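Long-range contact in putative transcriptional regulator (Streptomyces coelicolor A3, PDB 2RA5), which probably binds DNA as a GntR-family transcription regulator, with a UTRA domain that holds meso-tartaric acid in this crystal: residues E200-D205 and T231-R236. Sequence-based numbering, arbitrary orientation.
Sequences ERLGED and TYRPSR
R233 and E204 form a salt bridge beside the last turn of a helix, and L202 packs against the aliphatic part of the same arginine. R233 NH1 donates to E204 OE2 at 2.9 Å, nearly in line with the C-O bond. R233 NE reaches E204 OE2 at 2.9 Å as well, but from above the carboxylate plane. The arginine grips side-on, with NE and NH1 both on one oxygen. The carboxylate and guanidinium planes are turned 83° apart, and both hydrogen bonds are bent, to about 140°. The arginine chain bends at chi3 (61°), which places NE beside the glutamate.

R233 CG and CD run alongside the L202 side chain, heading the opposite way. R233 CG lies 3.9 Å from L202 CB, and L202 CD1 and CD2 each lie 4.0 Å from R233 CG. L202 O is 3.4 Å from R233 CD, and L202 O and G203 O lie over one face of the guanidinium. G203 has positive phi and closes the helix in a Schellman motif. T231 adds a lighter touch, with its OG1 4.1 Å from L202 CD1.

R233 NH2 points to other partners, a salt bridge to E145 and a hydrogen bond to P146 O. An alanine at R233 would probably leave E204 without its positive mate here, leave E145 with R236 but without R233, and open a gap beside L202.

The contact joins two parts of the UTRA domain by a salt bridge and by packing. It seats the C-terminal end of helix 196-202 on the end of strand 224-232 and the turn that follows. L202 also touches L210 of strand 209-218 and L139 of strand 132-142. Backbone bonds from T231 and R233 tie residues 231-236 to strand 145-154, and Y232 pairs with strand 209-218.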
loop_
_atom_site.group_PDB
_atom_site.type_symbol
_atom_site.label_atom_id
_atom_site.label_comp_id
_atom_site.label_asym_id
_atom_site.label_seq_id
_atom_site.Cartn_x
_atom_site.Cartn_y
_atom_site.Cartn_z
ATOM N N GLU A 200 1.298 -17.492 -13.844
ATOM C CA GLU A 200 0.459 -18.678 -14.031
ATOM C C GLU A 200 -0.518 -18.910 -12.871
ATOM O O GLU A 200 -1.730 -19.025 -13.081
ATOM C CB GLU A 200 1.317 -19.930 -14.259
ATOM C CG GLU A 200 1.669 -20.188 -15.720
ATOM C CD GLU A 200 2.215 -21.589 -15.959
ATOM O OE1 GLU A 200 2.830 -22.156 -15.027
ATOM O OE2 GLU A 200 2.027 -22.121 -17.080
ATOM N N ARG A 201 0.017 -18.971 -11.653
ATOM C CA ARG A 201 -0.779 -19.249 -10.455
ATOM C C ARG A 201 -2.025 -18.373 -10.357
ATOM O O ARG A 201 -3.041 -18.783 -9.789
ATOM C CB ARG A 201 0.071 -19.064 -9.188
ATOM C CG ARG A 201 1.417 -19.786 -9.201
ATOM C CD ARG A 201 2.302 -19.346 -8.032
ATOM N NE ARG A 201 3.713 -19.658 -8.263
ATOM C CZ ARG A 201 4.711 -19.226 -7.497
ATOM N NH1 ARG A 201 4.454 -18.458 -6.445
ATOM N NH2 ARG A 201 5.965 -19.554 -7.786
ATOM N N LEU A 202 -1.941 -17.168 -10.915
ATOM C CA LEU A 202 -2.988 -16.165 -10.740
ATOM C C LEU A 202 -3.863 -15.964 -11.983
ATOM O O LEU A 202 -4.942 -15.385 -11.889
ATOM C CB LEU A 202 -2.380 -14.832 -10.276
ATOM C CG LEU A 202 -1.909 -14.710 -8.818
ATOM C CD1 LEU A 202 -1.123 -13.414 -8.587
ATOM C CD2 LEU A 202 -3.085 -14.825 -7.845
ATOM N N GLY A 203 -3.401 -16.443 -13.135
ATOM C CA GLY A 203 -4.160 -16.337 -14.373
ATOM C C GLY A 203 -3.790 -15.099 -15.167
ATOM O O GLY A 203 -4.646 -14.434 -15.757
ATOM N N GLU A 204 -2.499 -14.793 -15.183
ATOM C CA GLU A 204 -2.010 -13.556 -15.774
ATOM C C GLU A 204 -0.765 -13.803 -16.625
ATOM O O GLU A 204 -0.021 -14.763 -16.401
ATOM C CB GLU A 204 -1.679 -12.562 -14.661
ATOM C CG GLU A 204 -1.842 -11.099 -15.042
ATOM C CD GLU A 204 -3.017 -10.434 -14.342
ATOM O OE1 GLU A 204 -2.854 -9.268 -13.920
ATOM O OE2 GLU A 204 -4.086 -11.072 -14.202
ATOM N N ASP A 205 -0.530 -12.928 -17.597
ATOM C CA ASP A 205 0.642 -13.055 -18.463
ATOM C C ASP A 205 1.916 -12.659 -17.738
ATOM O O ASP A 205 1.936 -11.684 -16.992
ATOM C CB ASP A 205 0.500 -12.184 -19.709
ATOM C CG ASP A 205 -0.815 -12.400 -20.421
ATOM O OD1 ASP A 205 -1.424 -13.478 -20.250
ATOM O OD2 ASP A 205 -1.243 -11.487 -21.152
ATOM N N THR A 231 1.469 -11.635 -3.338
ATOM C CA THR A 231 1.177 -11.002 -4.627
ATOM C C THR A 231 -0.331 -10.860 -4.832
ATOM O O THR A 231 -1.120 -11.729 -4.436
ATOM C CB THR A 231 1.719 -11.829 -5.794
ATOM O OG1 THR A 231 1.513 -13.221 -5.511
ATOM C CG2 THR A 231 3.193 -11.564 -5.997
ATOM N N TYR A 232 -0.728 -9.761 -5.457
ATOM C CA TYR A 232 -2.140 -9.501 -5.708
ATOM C C TYR A 232 -2.360 -9.042 -7.136
ATOM O O TYR A 232 -1.619 -8.179 -7.631
ATOM C CB TYR A 232 -2.647 -8.403 -4.783
ATOM C CG TYR A 232 -2.325 -8.611 -3.331
ATOM C CD1 TYR A 232 -1.105 -8.207 -2.808
ATOM C CD2 TYR A 232 -3.248 -9.204 -2.473
ATOM C CE1 TYR A 232 -0.809 -8.396 -1.470
ATOM C CE2 TYR A 232 -2.962 -9.396 -1.140
ATOM C CZ TYR A 232 -1.742 -8.994 -0.636
ATOM O OH TYR A 232 -1.459 -9.187 0.705
ATOM N N ARG A 233 -3.383 -9.603 -7.783
ATOM C CA ARG A 233 -3.834 -9.126 -9.100
ATOM C C ARG A 233 -4.445 -7.732 -8.971
ATOM O O ARG A 233 -5.517 -7.589 -8.369
ATOM C CB ARG A 233 -4.883 -10.075 -9.680
ATOM C CG ARG A 233 -4.444 -11.527 -9.763
ATOM C CD ARG A 233 -5.485 -12.347 -10.493
ATOM N NE ARG A 233 -5.685 -11.872 -11.856
ATOM C CZ ARG A 233 -6.776 -12.104 -12.575
ATOM N NH1 ARG A 233 -6.861 -11.632 -13.810
ATOM N NH2 ARG A 233 -7.777 -12.807 -12.061
ATOM N N PRO A 234 -3.754 -6.699 -9.501
ATOM C CA PRO A 234 -4.168 -5.296 -9.308
ATOM C C PRO A 234 -5.571 -4.976 -9.832
ATOM O O PRO A 234 -6.204 -4.046 -9.338
ATOM C CB PRO A 234 -3.091 -4.490 -10.068
ATOM C CG PRO A 234 -2.398 -5.504 -10.946
ATOM C CD PRO A 234 -2.438 -6.780 -10.158
ATOM N N SER A 235 -6.051 -5.744 -10.803
ATOM C CA SER A 235 -7.399 -5.569 -11.335
ATOM C C SER A 235 -8.427 -6.172 -10.388
ATOM O O SER A 235 -9.628 -6.012 -10.585
ATOM C CB SER A 235 -7.525 -6.253 -12.701
ATOM O OG SER A 235 -7.535 -7.669 -12.551
ATOM N N ARG A 236 -7.966 -6.871 -9.360
ATOM C CA ARG A 236 -8.878 -7.638 -8.518
ATOM C C ARG A 236 -8.810 -7.223 -7.045
ATOM O O ARG A 236 -9.653 -7.601 -6.224
ATOM C CB ARG A 236 -8.575 -9.130 -8.686
ATOM C CG ARG A 236 -9.443 -9.842 -9.715
ATOM C CD ARG A 236 -10.551 -10.591 -8.990
ATOM N NE ARG A 236 -11.792 -10.667 -9.756
ATOM C CZ ARG A 236 -12.700 -9.695 -9.804
ATOM N NH1 ARG A 236 -12.501 -8.566 -9.137
ATOM N NH2 ARG A 236 -13.807 -9.850 -10.520
#